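Local structure of condensin complex subunit 3 (Schizosaccharomyces pombe, 5OQR) at residues 81-86 against 103-108; 262-267 against 309-313; 466-470 against 486-491; 608-612 against 627-631. The protein serves as a HEAT-repeat regulatory subunit of condensin, the complex required to convert interphase chromatin into mitotic-like condensed chromosomes. The contacts are given in a common frame with arbitrary orientation. Numbering follows the deposited sequence.

Contact 1: residues 81-86 against 103-108; sequences ILKHIL and IIARVV
Segments 81-86 and 103-108 are both alpha-helical and run nearly antiparallel: their N-to-C directions differ by 167° and their axes approach to 10.5 Å. The i to i+4 pattern is seen in I85 N to I81 O (3.1 Å) and V107 N to I103 O (2.9 Å). The register is set by L82 and I104, whose CA atoms lie 6.5 Å apart. I81, chi1 t and chi2 t, points toward the partner helix and places CG2 3.8 Å from V107 CG1. L82, in the mt rotamer, leaves its backbone sideways and bends inward, so that CD2 lies 4.0 Å from I104 CG2 while CD1 is 4.4 Å from V108 CB; L118 and L122 of helix 116-129 pack on the same leucine. One turn on, I85 (mt) points at the second helix, with CD1 3.5 Å from I103 CG2 and CG2 4.3 Å from I104 CG1. L86 adds mainly backbone, its CA 4.1 Å from I104 CD1. L41 of helix 33-42 touches both I81 and I85, tying the pair to the preceding part of the chain. The two segments belong to HEAT repeat 2 and show the antiparallel helix pairing of that repeat. All the side chains that meet are aliphatic, and 355 Å² is buried between the segments without a polar link, so the cohesion implied is hydrophobic and depends on close fit.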
loop_
_atom_site.group_PDB
_atom_site.type_symbol
_atom_site.label_atom_id
_atom_site.label_comp_id
_atom_site.label_asym_id
_atom_site.label_seq_id
_atom_site.Cartn_x
_atom_site.Cartn_y
_atom_site.Cartn_z
ATOM N N ILE A 81 -39.463 12.477 25.329
ATOM C CA ILE A 81 -39.066 11.241 24.659
ATOM C C ILE A 81 -37.618 10.899 24.991
ATOM O O ILE A 81 -37.276 9.733 25.215
ATOM C CB ILE A 81 -39.290 11.360 23.138
ATOM C CG1 ILE A 81 -39.041 10.017 22.451
ATOM C CG2 ILE A 81 -38.385 12.421 22.548
ATOM C CD1 ILE A 81 -39.338 10.022 20.963
ATOM N N LEU A 82 -36.745 11.908 25.033
ATOM C CA LEU A 82 -35.349 11.651 25.369
ATOM C C LEU A 82 -35.201 11.260 26.833
ATOM O O LEU A 82 -34.405 10.375 27.168
ATOM C CB LEU A 82 -34.494 12.880 25.053
ATOM C CG LEU A 82 -34.265 13.212 23.575
ATOM C CD1 LEU A 82 -33.420 14.470 23.451
ATOM C CD2 LEU A 82 -33.606 12.059 22.832
ATOM N N LYS A 83 -35.957 11.905 27.721
ATOM C CA LYS A 83 -35.899 11.546 29.132
ATOM C C LYS A 83 -36.365 10.113 29.355
ATOM O O LYS A 83 -35.819 9.398 30.204
ATOM C CB LYS A 83 -36.746 12.513 29.955
ATOM C CG LYS A 83 -36.143 13.903 30.097
ATOM C CD LYS A 83 -36.763 14.656 31.259
ATOM C CE LYS A 83 -36.256 14.133 32.596
ATOM N NZ LYS A 83 -37.306 14.173 33.647
ATOM N N HIS A 84 -37.377 9.675 28.604
ATOM C CA HIS A 84 -37.889 8.320 28.777
ATOM C C HIS A 84 -36.900 7.283 28.265
ATOM O O HIS A 84 -36.717 6.231 28.888
ATOM C CB HIS A 84 -39.230 8.168 28.058
ATOM C CG HIS A 84 -39.696 6.749 27.951
ATOM N ND1 HIS A 84 -40.501 6.157 28.901
ATOM C CD2 HIS A 84 -39.463 5.802 27.013
ATOM C CE1 HIS A 84 -40.747 4.907 28.548
ATOM N NE2 HIS A 84 -40.128 4.667 27.406
ATOM N N ILE A 85 -36.253 7.558 27.133
ATOM C CA ILE A 85 -35.434 6.550 26.472
ATOM C C ILE A 85 -34.003 6.509 26.995
ATOM O O ILE A 85 -33.348 5.462 26.888
ATOM C CB ILE A 85 -35.431 6.787 24.952
ATOM C CG1 ILE A 85 -36.866 6.853 24.426
ATOM C CG2 ILE A 85 -34.683 5.668 24.232
ATOM C CD1 ILE A 85 -36.964 7.419 23.049
ATOM N N LEU A 86 -33.497 7.608 27.558
ATOM C CA LEU A 86 -32.144 7.589 28.102
ATOM C C LEU A 86 -32.008 6.599 29.248
ATOM O O LEU A 86 -30.897 6.133 29.522
ATOM C CB LEU A 86 -31.735 8.993 28.564
ATOM C CG LEU A 86 -32.535 9.684 29.673
ATOM C CD1 LEU A 86 -32.136 9.211 31.071
ATOM C CD2 LEU A 86 -32.350 11.188 29.564
ATOM N N ILE A 103 -32.597 5.568 18.469
ATOM C CA ILE A 103 -33.657 6.565 18.575
ATOM C C ILE A 103 -33.078 7.913 18.984
ATOM O O ILE A 103 -33.338 8.938 18.345
ATOM C CB ILE A 103 -34.739 6.094 19.564
ATOM C CG1 ILE A 103 -35.361 4.779 19.086
ATOM C CG2 ILE A 103 -35.828 7.152 19.705
ATOM C CD1 ILE A 103 -36.190 4.075 20.137
ATOM N N ILE A 104 -32.282 7.933 20.055
ATOM C CA ILE A 104 -31.739 9.195 20.552
ATOM C C ILE A 104 -30.968 9.912 19.455
ATOM O O ILE A 104 -31.080 11.133 19.295
ATOM C CB ILE A 104 -30.865 8.947 21.794
ATOM C CG1 ILE A 104 -31.742 8.490 22.962
ATOM C CG2 ILE A 104 -30.088 10.212 22.176
ATOM C CD1 ILE A 104 -30.965 8.033 24.164
ATOM N N ALA A 105 -30.174 9.170 18.681
ATOM C CA ALA A 105 -29.380 9.789 17.624
ATOM C C ALA A 105 -30.265 10.546 16.645
ATOM O O ALA A 105 -29.962 11.683 16.265
ATOM C CB ALA A 105 -28.562 8.726 16.891
ATOM N N ARG A 106 -31.370 9.932 16.226
ATOM C CA ARG A 106 -32.215 10.543 15.207
ATOM C C ARG A 106 -33.094 11.645 15.786
ATOM O O ARG A 106 -33.302 12.677 15.139
ATOM C CB ARG A 106 -33.083 9.478 14.540
ATOM C CG ARG A 106 -32.303 8.350 13.888
ATOM C CD ARG A 106 -33.185 7.571 12.927
ATOM N NE ARG A 106 -32.527 6.379 12.400
ATOM C CZ ARG A 106 -33.085 5.537 11.537
ATOM N NH1 ARG A 106 -32.414 4.477 11.111
ATOM N NH2 ARG A 106 -34.318 5.753 11.094
ATOM N N VAL A 107 -33.615 11.450 16.998
ATOM C CA VAL A 107 -34.591 12.391 17.538
ATOM C C VAL A 107 -33.915 13.697 17.941
ATOM O O VAL A 107 -34.418 14.786 17.639
ATOM C CB VAL A 107 -35.353 11.755 18.714
ATOM C CG1 VAL A 107 -36.366 12.736 19.288
ATOM C CG2 VAL A 107 -36.059 10.486 18.260
ATOM N N VAL A 108 -32.775 13.617 18.632
ATOM C CA VAL A 108 -32.081 14.838 19.032
ATOM C C VAL A 108 -31.736 15.675 17.811
ATOM O O VAL A 108 -31.736 16.910 17.873
ATOM C CB VAL A 108 -30.821 14.510 19.858
ATOM C CG1 VAL A 108 -29.744 13.865 18.987
ATOM C CG2 VAL A 108 -30.287 15.767 20.525
#

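Contact 2: residues 262-267 against 309-313; sequences LLELLE and ESSLL
Residues 262-266 form a short helix and 309-313 a piece of a longer one; their axes come within 9.8 Å at a signed crossing angle of 116°, far from the antiparallel alignment of a helical hairpin. The CA atoms of L266 and E309 are the closest, 5.9 Å apart. L313 (tp) points toward the first helix and meets three leucines: its CD1 is 3.7 Å from L262 CD2, its CD2 4.1 Å from L263 CD2, and its CB 4.4 Å from L266 CD1. L263 (mt) also lays CD2 against the backbone, 3.7 Å from S310 CA. E309, with chi1 m and chi2 p, folds its chain over the end of the first segment, CG being 3.7 Å from L266 CB. One water donates to E309 OE2 (2.5 Å) and to L266 O (3.2 Å), bridging the segments. F286 and I282 of helix 275-288 back L262 and L266, respectively. This steep crossing joins non-consecutive helices of the alpha solenoid, packing a short helix across a longer one.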
loop_
_atom_site.group_PDB
_atom_site.type_symbol
_atom_site.label_atom_id
_atom_site.label_comp_id
_atom_site.label_asym_id
_atom_site.label_seq_id
_atom_site.Cartn_x
_atom_site.Cartn_y
_atom_site.Cartn_z
ATOM N N LEU A 262 -6.002 24.041 -14.921
ATOM C CA LEU A 262 -5.163 22.912 -14.539
ATOM C C LEU A 262 -3.768 23.368 -14.136
ATOM O O LEU A 262 -3.191 22.847 -13.174
ATOM C CB LEU A 262 -5.088 21.910 -15.692
ATOM C CG LEU A 262 -4.375 20.591 -15.401
ATOM C CD1 LEU A 262 -5.095 19.810 -14.319
ATOM C CD2 LEU A 262 -4.269 19.771 -16.672
ATOM N N LEU A 263 -3.205 24.337 -14.859
ATOM C CA LEU A 263 -1.886 24.852 -14.506
ATOM C C LEU A 263 -1.887 25.448 -13.105
ATOM O O LEU A 263 -0.973 25.198 -12.312
ATOM C CB LEU A 263 -1.440 25.898 -15.529
ATOM C CG LEU A 263 -0.933 25.392 -16.879
ATOM C CD1 LEU A 263 -0.602 26.572 -17.776
ATOM C CD2 LEU A 263 0.283 24.498 -16.716
ATOM N N GLU A 264 -2.906 26.246 -12.783
ATOM C CA GLU A 264 -2.969 26.857 -11.461
ATOM C C GLU A 264 -3.038 25.796 -10.371
ATOM O O GLU A 264 -2.474 25.973 -9.286
ATOM C CB GLU A 264 -4.169 27.798 -11.374
ATOM C CG GLU A 264 -4.217 28.607 -10.089
ATOM C CD GLU A 264 -5.254 29.714 -10.132
ATOM O OE1 GLU A 264 -5.627 30.220 -9.054
ATOM O OE2 GLU A 264 -5.696 30.076 -11.243
ATOM N N LEU A 265 -3.729 24.688 -10.640
ATOM C CA LEU A 265 -3.736 23.574 -9.697
ATOM C C LEU A 265 -2.349 22.959 -9.569
ATOM O O LEU A 265 -1.901 22.650 -8.459
ATOM C CB LEU A 265 -4.755 22.523 -10.142
ATOM C CG LEU A 265 -4.939 21.276 -9.270
ATOM C CD1 LEU A 265 -6.328 20.708 -9.484
ATOM C CD2 LEU A 265 -3.904 20.199 -9.567
ATOM N N LEU A 266 -1.661 22.761 -10.694
ATOM C CA LEU A 266 -0.332 22.162 -10.655
ATOM C C LEU A 266 0.628 22.999 -9.821
ATOM O O LEU A 266 1.498 22.457 -9.132
ATOM C CB LEU A 266 0.204 21.993 -12.075
ATOM C CG LEU A 266 -0.559 21.018 -12.972
ATOM C CD1 LEU A 266 -0.087 21.136 -14.409
ATOM C CD2 LEU A 266 -0.397 19.597 -12.476
ATOM N N GLU A 267 0.486 24.324 -9.869
ATOM C CA GLU A 267 1.372 25.192 -9.105
ATOM C C GLU A 267 1.198 25.024 -7.603
ATOM O O GLU A 267 2.063 25.464 -6.840
ATOM C CB GLU A 267 1.138 26.648 -9.498
ATOM C CG GLU A 267 1.432 26.936 -10.959
ATOM C CD GLU A 267 1.116 28.362 -11.352
ATOM O OE1 GLU A 267 0.904 29.196 -10.446
ATOM O OE2 GLU A 267 1.078 28.650 -12.567
ATOM N N GLU A 309 5.496 23.704 -14.201
ATOM C CA GLU A 309 4.190 23.079 -14.378
ATOM C C GLU A 309 3.818 23.001 -15.851
ATOM O O GLU A 309 3.286 21.984 -16.311
ATOM C CB GLU A 309 3.125 23.855 -13.604
ATOM C CG GLU A 309 3.379 23.958 -12.109
ATOM C CD GLU A 309 4.372 25.049 -11.747
ATOM O OE1 GLU A 309 4.883 25.719 -12.669
ATOM O OE2 GLU A 309 4.644 25.237 -10.542
ATOM N N SER A 310 4.088 24.068 -16.602
ATOM C CA SER A 310 3.760 24.083 -18.021
ATOM C C SER A 310 4.522 23.001 -18.775
ATOM O O SER A 310 3.963 22.336 -19.653
ATOM C CB SER A 310 4.062 25.467 -18.595
ATOM O OG SER A 310 4.378 25.405 -19.971
ATOM N N SER A 311 5.797 22.797 -18.437
ATOM C CA SER A 311 6.595 21.801 -19.145
ATOM C C SER A 311 6.180 20.387 -18.758
ATOM O O SER A 311 6.160 19.487 -19.604
ATOM C CB SER A 311 8.079 22.021 -18.863
ATOM O OG SER A 311 8.383 21.784 -17.501
ATOM N N LEU A 312 5.851 20.172 -17.483
ATOM C CA LEU A 312 5.400 18.855 -17.051
ATOM C C LEU A 312 4.091 18.476 -17.727
ATOM O O LEU A 312 3.870 17.307 -18.059
ATOM C CB LEU A 312 5.239 18.830 -15.533
ATOM C CG LEU A 312 4.832 17.483 -14.931
ATOM C CD1 LEU A 312 5.986 16.508 -14.980
ATOM C CD2 LEU A 312 4.355 17.671 -13.516
ATOM N N LEU A 313 3.208 19.452 -17.937
ATOM C CA LEU A 313 1.934 19.169 -18.589
ATOM C C LEU A 313 2.138 18.678 -20.015
ATOM O O LEU A 313 1.461 17.746 -20.461
ATOM C CB LEU A 313 1.054 20.419 -18.578
ATOM C CG LEU A 313 -0.292 20.284 -19.291
ATOM C CD1 LEU A 313 -1.143 19.195 -18.651
ATOM C CD2 LEU A 313 -1.020 21.614 -19.287
HETATM O O HOH W 1 4.508 23.369 -8.841
#

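Contact 3: residues 466-470 against 486-491; sequences VQCLF and MLKTLI
The geometry of the backbones comes first, since it explains why few atoms meet. Both segments are helical, with N-to-C directions 148° apart and axes no closer than 12.5 Å; the nearest CA atoms, those of V466 and M486, are 7.4 Å apart. Segment 486-491 contains a wide pi-type turn at 487-491: M486 O accepts from both L490 N and I491 N, each at 3.0 Å, and L490 has phi -130°. L490 and I491 both point toward the other helix. Aliphatic packing centres on V466 (chi1 t), which reaches three partners: its CG2 lies 3.4 Å from M486 CE and 4.2 Å from L490 CD1, while its CG1 is 4.0 Å from I491 CD1. M486 is in the mmm rotamer, a curled side chain that brings CE to V466 and leaves CG 4.4 Å from L469 CD2. The aromatic part is supplied by F470, chi1 m, whose CZ is 4.1 Å from M486 CG and whose CE2 is 4.2 Å from I491 CD1. V513 of helix 500-514 touches F470, and I427 of helix 416-434 touches M486, so neighbouring helices close in on the widely spaced pair. Only 213 Å² is buried between the segments, and the closest contacts are all between apolar side chains. Such packing of successive antiparallel helices is typical of a HEAT-type solenoid; here helix 457-471 meets helix 480-495, within which HEAT repeat 7 begins.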
loop_
_atom_site.group_PDB
_atom_site.type_symbol
_atom_site.label_atom_id
_atom_site.label_comp_id
_atom_site.label_asym_id
_atom_site.label_seq_id
_atom_site.Cartn_x
_atom_site.Cartn_y
_atom_site.Cartn_z
ATOM N N VAL A 466 31.427 8.256 -17.905
ATOM C CA VAL A 466 31.799 6.852 -18.047
ATOM C C VAL A 466 30.699 5.965 -17.489
ATOM O O VAL A 466 30.333 4.947 -18.088
ATOM C CB VAL A 466 33.143 6.581 -17.345
ATOM C CG1 VAL A 466 33.583 5.147 -17.579
ATOM C CG2 VAL A 466 34.209 7.544 -17.832
ATOM N N GLN A 467 30.160 6.338 -16.331
ATOM C CA GLN A 467 29.102 5.555 -15.708
ATOM C C GLN A 467 27.895 5.433 -16.631
ATOM O O GLN A 467 27.357 4.338 -16.826
ATOM C CB GLN A 467 28.709 6.196 -14.380
ATOM C CG GLN A 467 27.792 5.359 -13.522
ATOM C CD GLN A 467 27.451 6.044 -12.217
ATOM O OE1 GLN A 467 28.018 7.085 -11.885
ATOM N NE2 GLN A 467 26.521 5.466 -11.468
ATOM N N CYS A 468 27.460 6.550 -17.216
ATOM C CA CYS A 468 26.304 6.515 -18.103
ATOM C C CYS A 468 26.610 5.781 -19.400
ATOM O O CYS A 468 25.696 5.249 -20.040
ATOM C CB CYS A 468 25.831 7.935 -18.405
ATOM S SG CYS A 468 25.081 8.785 -17.013
ATOM N N LEU A 469 27.876 5.748 -19.811
ATOM C CA LEU A 469 28.243 5.038 -21.030
ATOM C C LEU A 469 27.942 3.551 -20.898
ATOM O O LEU A 469 27.216 2.972 -21.712
ATOM C CB LEU A 469 29.723 5.272 -21.341
ATOM C CG LEU A 469 30.367 4.348 -22.381
ATOM C CD1 LEU A 469 29.630 4.398 -23.701
ATOM C CD2 LEU A 469 31.827 4.708 -22.578
ATOM N N PHE A 470 28.493 2.915 -19.866
ATOM C CA PHE A 470 28.300 1.488 -19.661
ATOM C C PHE A 470 26.917 1.146 -19.127
ATOM O O PHE A 470 26.568 -0.037 -19.076
ATOM C CB PHE A 470 29.380 0.957 -18.719
ATOM C CG PHE A 470 30.763 1.047 -19.293
ATOM C CD1 PHE A 470 31.139 0.235 -20.346
ATOM C CD2 PHE A 470 31.681 1.953 -18.794
ATOM C CE1 PHE A 470 32.402 0.317 -20.884
ATOM C CE2 PHE A 470 32.948 2.037 -19.330
ATOM C CZ PHE A 470 33.308 1.217 -20.376
ATOM N N MET A 486 38.908 3.274 -21.325
ATOM C CA MET A 486 38.262 3.817 -20.133
ATOM C C MET A 486 38.843 3.204 -18.865
ATOM O O MET A 486 38.986 3.890 -17.847
ATOM C CB MET A 486 36.753 3.576 -20.191
ATOM C CG MET A 486 36.069 4.093 -21.451
ATOM S SD MET A 486 36.626 5.727 -21.946
ATOM C CE MET A 486 35.973 6.674 -20.603
ATOM N N LEU A 487 39.185 1.917 -18.905
ATOM C CA LEU A 487 39.781 1.273 -17.742
ATOM C C LEU A 487 41.136 1.886 -17.413
ATOM O O LEU A 487 41.375 2.335 -16.287
ATOM C CB LEU A 487 39.913 -0.231 -17.989
ATOM C CG LEU A 487 38.640 -1.076 -17.902
ATOM C CD1 LEU A 487 38.928 -2.492 -18.354
ATOM C CD2 LEU A 487 38.073 -1.083 -16.493
ATOM N N LYS A 488 42.043 1.915 -18.392
ATOM C CA LYS A 488 43.391 2.413 -18.138
ATOM C C LYS A 488 43.387 3.901 -17.817
ATOM O O LYS A 488 44.134 4.354 -16.943
ATOM C CB LYS A 488 44.293 2.140 -19.343
ATOM C CG LYS A 488 44.602 0.671 -19.570
ATOM C CD LYS A 488 45.835 0.475 -20.444
ATOM C CE LYS A 488 45.567 0.797 -21.906
ATOM N NZ LYS A 488 46.325 -0.117 -22.807
ATOM N N THR A 489 42.553 4.676 -18.508
ATOM C CA THR A 489 42.649 6.128 -18.415
ATOM C C THR A 489 41.902 6.691 -17.213
ATOM O O THR A 489 42.344 7.690 -16.637
ATOM C CB THR A 489 42.120 6.767 -19.700
ATOM O OG1 THR A 489 42.756 6.164 -20.833
ATOM C CG2 THR A 489 42.403 8.263 -19.711
ATOM N N LEU A 490 40.785 6.084 -16.816
ATOM C CA LEU A 490 39.921 6.709 -15.819
ATOM C C LEU A 490 39.536 5.788 -14.667
ATOM O O LEU A 490 39.719 6.147 -13.500
ATOM C CB LEU A 490 38.659 7.235 -16.498
ATOM C CG LEU A 490 38.926 8.360 -17.497
ATOM C CD1 LEU A 490 38.254 8.069 -18.813
ATOM C CD2 LEU A 490 38.455 9.688 -16.937
ATOM N N ILE A 491 39.003 4.605 -14.971
ATOM C CA ILE A 491 38.393 3.774 -13.934
ATOM C C ILE A 491 39.444 3.293 -12.940
ATOM O O ILE A 491 39.320 3.513 -11.730
ATOM C CB ILE A 491 37.630 2.598 -14.568
ATOM C CG1 ILE A 491 36.418 3.126 -15.333
ATOM C CG2 ILE A 491 37.171 1.602 -13.501
ATOM C CD1 ILE A 491 35.808 2.133 -16.284
#

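Contact 4: residues 608-612 against 627-631; sequences LIIQY and LGYFF
Two helical segments, 608-612 and 627-631, cross at a signed angle of -143° with an axis separation of 11.5 Å, the CA atoms of Y612 and L627 being closest at 6.9 Å. L627 (mt) points across the interface; its CB is 3.5 Å from Y612 CD1 and its CD2 3.7 Å from L608 CD2. G628 has no side chain, and the tyrosine ring lies along its backbone, Y612 CE1 being 3.8 Å from G628 N. F630, chi1 t, sets CE1 3.7 Å from L608 CD1. F631, chi1 m, enters between three residues: CE1 is 3.5 Å from I609 CG1, CZ is 4.1 Å from L608 CB, and CE2 is 3.6 Å from Y612 CG, over one face of that ring. The Y612 and F631 rings have centroids 5.1 Å apart and planes at 58°, an oblique pairing. Y612, chi1 t, also forms a cation-pi contact with R624, while F631 stacks on W682 of helix 669-682, which widens the aromatic cluster. Burying 345 Å² in all, this antiparallel pairing of helices 601-613 and 621-635 is a helical hairpin of the alpha solenoid, consistent with HEAT-type packing, with aromatic rings filling the gap between the helices.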
loop_
_atom_site.group_PDB
_atom_site.type_symbol
_atom_site.label_atom_id
_atom_site.label_comp_id
_atom_site.label_asym_id
_atom_site.label_seq_id
_atom_site.Cartn_x
_atom_site.Cartn_y
_atom_site.Cartn_z
ATOM N N LEU A 608 15.767 -15.767 5.684
ATOM C CA LEU A 608 14.886 -14.709 5.200
ATOM C C LEU A 608 13.613 -14.636 6.030
ATOM O O LEU A 608 13.212 -13.559 6.483
ATOM C CB LEU A 608 14.538 -14.939 3.728
ATOM C CG LEU A 608 15.250 -14.129 2.645
ATOM C CD1 LEU A 608 14.556 -14.379 1.320
ATOM C CD2 LEU A 608 15.273 -12.641 2.943
ATOM N N ILE A 609 12.954 -15.778 6.226
ATOM C CA ILE A 609 11.693 -15.795 6.959
ATOM C C ILE A 609 11.904 -15.322 8.390
ATOM O O ILE A 609 11.083 -14.581 8.940
ATOM C CB ILE A 609 11.071 -17.205 6.904
ATOM C CG1 ILE A 609 10.638 -17.513 5.468
ATOM C CG2 ILE A 609 9.885 -17.324 7.867
ATOM C CD1 ILE A 609 10.096 -18.906 5.259
ATOM N N ILE A 610 13.007 -15.736 9.013
ATOM C CA ILE A 610 13.272 -15.333 10.391
ATOM C C ILE A 610 13.415 -13.819 10.478
ATOM O O ILE A 610 12.725 -13.154 11.258
ATOM C CB ILE A 610 14.521 -16.051 10.934
ATOM C CG1 ILE A 610 14.241 -17.548 11.073
ATOM C CG2 ILE A 610 14.947 -15.456 12.280
ATOM C CD1 ILE A 610 15.413 -18.366 11.571
ATOM N N GLN A 611 14.320 -13.253 9.677
ATOM C CA GLN A 611 14.531 -11.810 9.700
ATOM C C GLN A 611 13.248 -11.062 9.368
ATOM O O GLN A 611 12.929 -10.048 9.997
ATOM C CB GLN A 611 15.636 -11.433 8.716
ATOM C CG GLN A 611 16.340 -10.138 9.049
ATOM C CD GLN A 611 17.327 -10.296 10.180
ATOM O OE1 GLN A 611 18.170 -11.192 10.161
ATOM N NE2 GLN A 611 17.224 -9.433 11.181
ATOM N N TYR A 612 12.497 -11.551 8.380
ATOM C CA TYR A 612 11.266 -10.883 7.973
ATOM C C TYR A 612 10.291 -10.750 9.137
ATOM O O TYR A 612 9.589 -9.739 9.255
ATOM C CB TYR A 612 10.627 -11.651 6.817
ATOM C CG TYR A 612 9.265 -11.149 6.409
ATOM C CD1 TYR A 612 9.110 -9.899 5.828
ATOM C CD2 TYR A 612 8.134 -11.931 6.587
ATOM C CE1 TYR A 612 7.865 -9.436 5.448
ATOM C CE2 TYR A 612 6.886 -11.480 6.208
ATOM C CZ TYR A 612 6.758 -10.232 5.638
ATOM O OH TYR A 612 5.517 -9.778 5.259
ATOM N N LEU A 627 10.305 -7.921 1.073
ATOM C CA LEU A 627 9.928 -9.293 1.380
ATOM C C LEU A 627 8.418 -9.445 1.453
ATOM O O LEU A 627 7.893 -10.534 1.195
ATOM C CB LEU A 627 10.580 -9.736 2.688
ATOM C CG LEU A 627 12.110 -9.727 2.704
ATOM C CD1 LEU A 627 12.620 -10.310 4.006
ATOM C CD2 LEU A 627 12.696 -10.484 1.518
ATOM N N GLY A 628 7.704 -8.370 1.790
ATOM C CA GLY A 628 6.258 -8.396 1.680
ATOM C C GLY A 628 5.794 -8.683 0.268
ATOM O O GLY A 628 4.705 -9.223 0.065
ATOM N N TYR A 629 6.611 -8.330 -0.723
ATOM C CA TYR A 629 6.301 -8.607 -2.119
ATOM C C TYR A 629 6.925 -9.905 -2.608
ATOM O O TYR A 629 6.354 -10.571 -3.478
ATOM C CB TYR A 629 6.779 -7.449 -3.002
ATOM C CG TYR A 629 6.690 -7.743 -4.482
ATOM C CD1 TYR A 629 7.818 -8.094 -5.208
ATOM C CD2 TYR A 629 5.477 -7.689 -5.146
ATOM C CE1 TYR A 629 7.740 -8.374 -6.556
ATOM C CE2 TYR A 629 5.387 -7.966 -6.492
ATOM C CZ TYR A 629 6.521 -8.309 -7.192
ATOM O OH TYR A 629 6.429 -8.588 -8.538
ATOM N N PHE A 630 8.080 -10.284 -2.061
ATOM C CA PHE A 630 8.802 -11.446 -2.569
ATOM C C PHE A 630 8.112 -12.750 -2.184
ATOM O O PHE A 630 7.884 -13.615 -3.036
ATOM C CB PHE A 630 10.241 -11.423 -2.051
ATOM C CG PHE A 630 10.867 -12.782 -1.938
ATOM C CD1 PHE A 630 10.824 -13.479 -0.742
ATOM C CD2 PHE A 630 11.501 -13.362 -3.022
ATOM C CE1 PHE A 630 11.395 -14.728 -0.631
ATOM C CE2 PHE A 630 12.077 -14.610 -2.916
ATOM C CZ PHE A 630 12.023 -15.294 -1.720
ATOM N N PHE A 631 7.779 -12.916 -0.902
ATOM C CA PHE A 631 7.247 -14.198 -0.444
ATOM C C PHE A 631 6.021 -14.636 -1.231
ATOM O O PHE A 631 5.985 -15.793 -1.681
ATOM C CB PHE A 631 6.957 -14.131 1.060
ATOM C CG PHE A 631 8.183 -14.244 1.923
ATOM C CD1 PHE A 631 9.004 -15.354 1.840
ATOM C CD2 PHE A 631 8.510 -13.246 2.820
ATOM C CE1 PHE A 631 10.131 -15.461 2.627
ATOM C CE2 PHE A 631 9.638 -13.347 3.612
ATOM C CZ PHE A 631 10.448 -14.459 3.515
#

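From the N terminus the contacts follow one another in series, without nesting or crossing. Contact 1 closes a loop of 16 intervening residues within HEAT repeat 2. Contact 2 spans 41 residues and brings together helices 262-266 and 308-324, with helix 275-288 among those in between. Contacts 3 and 4 again join successive helices, over 15 and 14 residues, both in the C-terminal condensin-family region of the chain. None touches another: the nearest atoms of contacts 2 and 3 are about 21 Å apart. Contacts 1 and 3 have centres about 80 Å apart, on opposite sides of the chain's centre, whereas those of contacts 1 and 4 are about 53 Å apart, consistent with a solenoid that curves back.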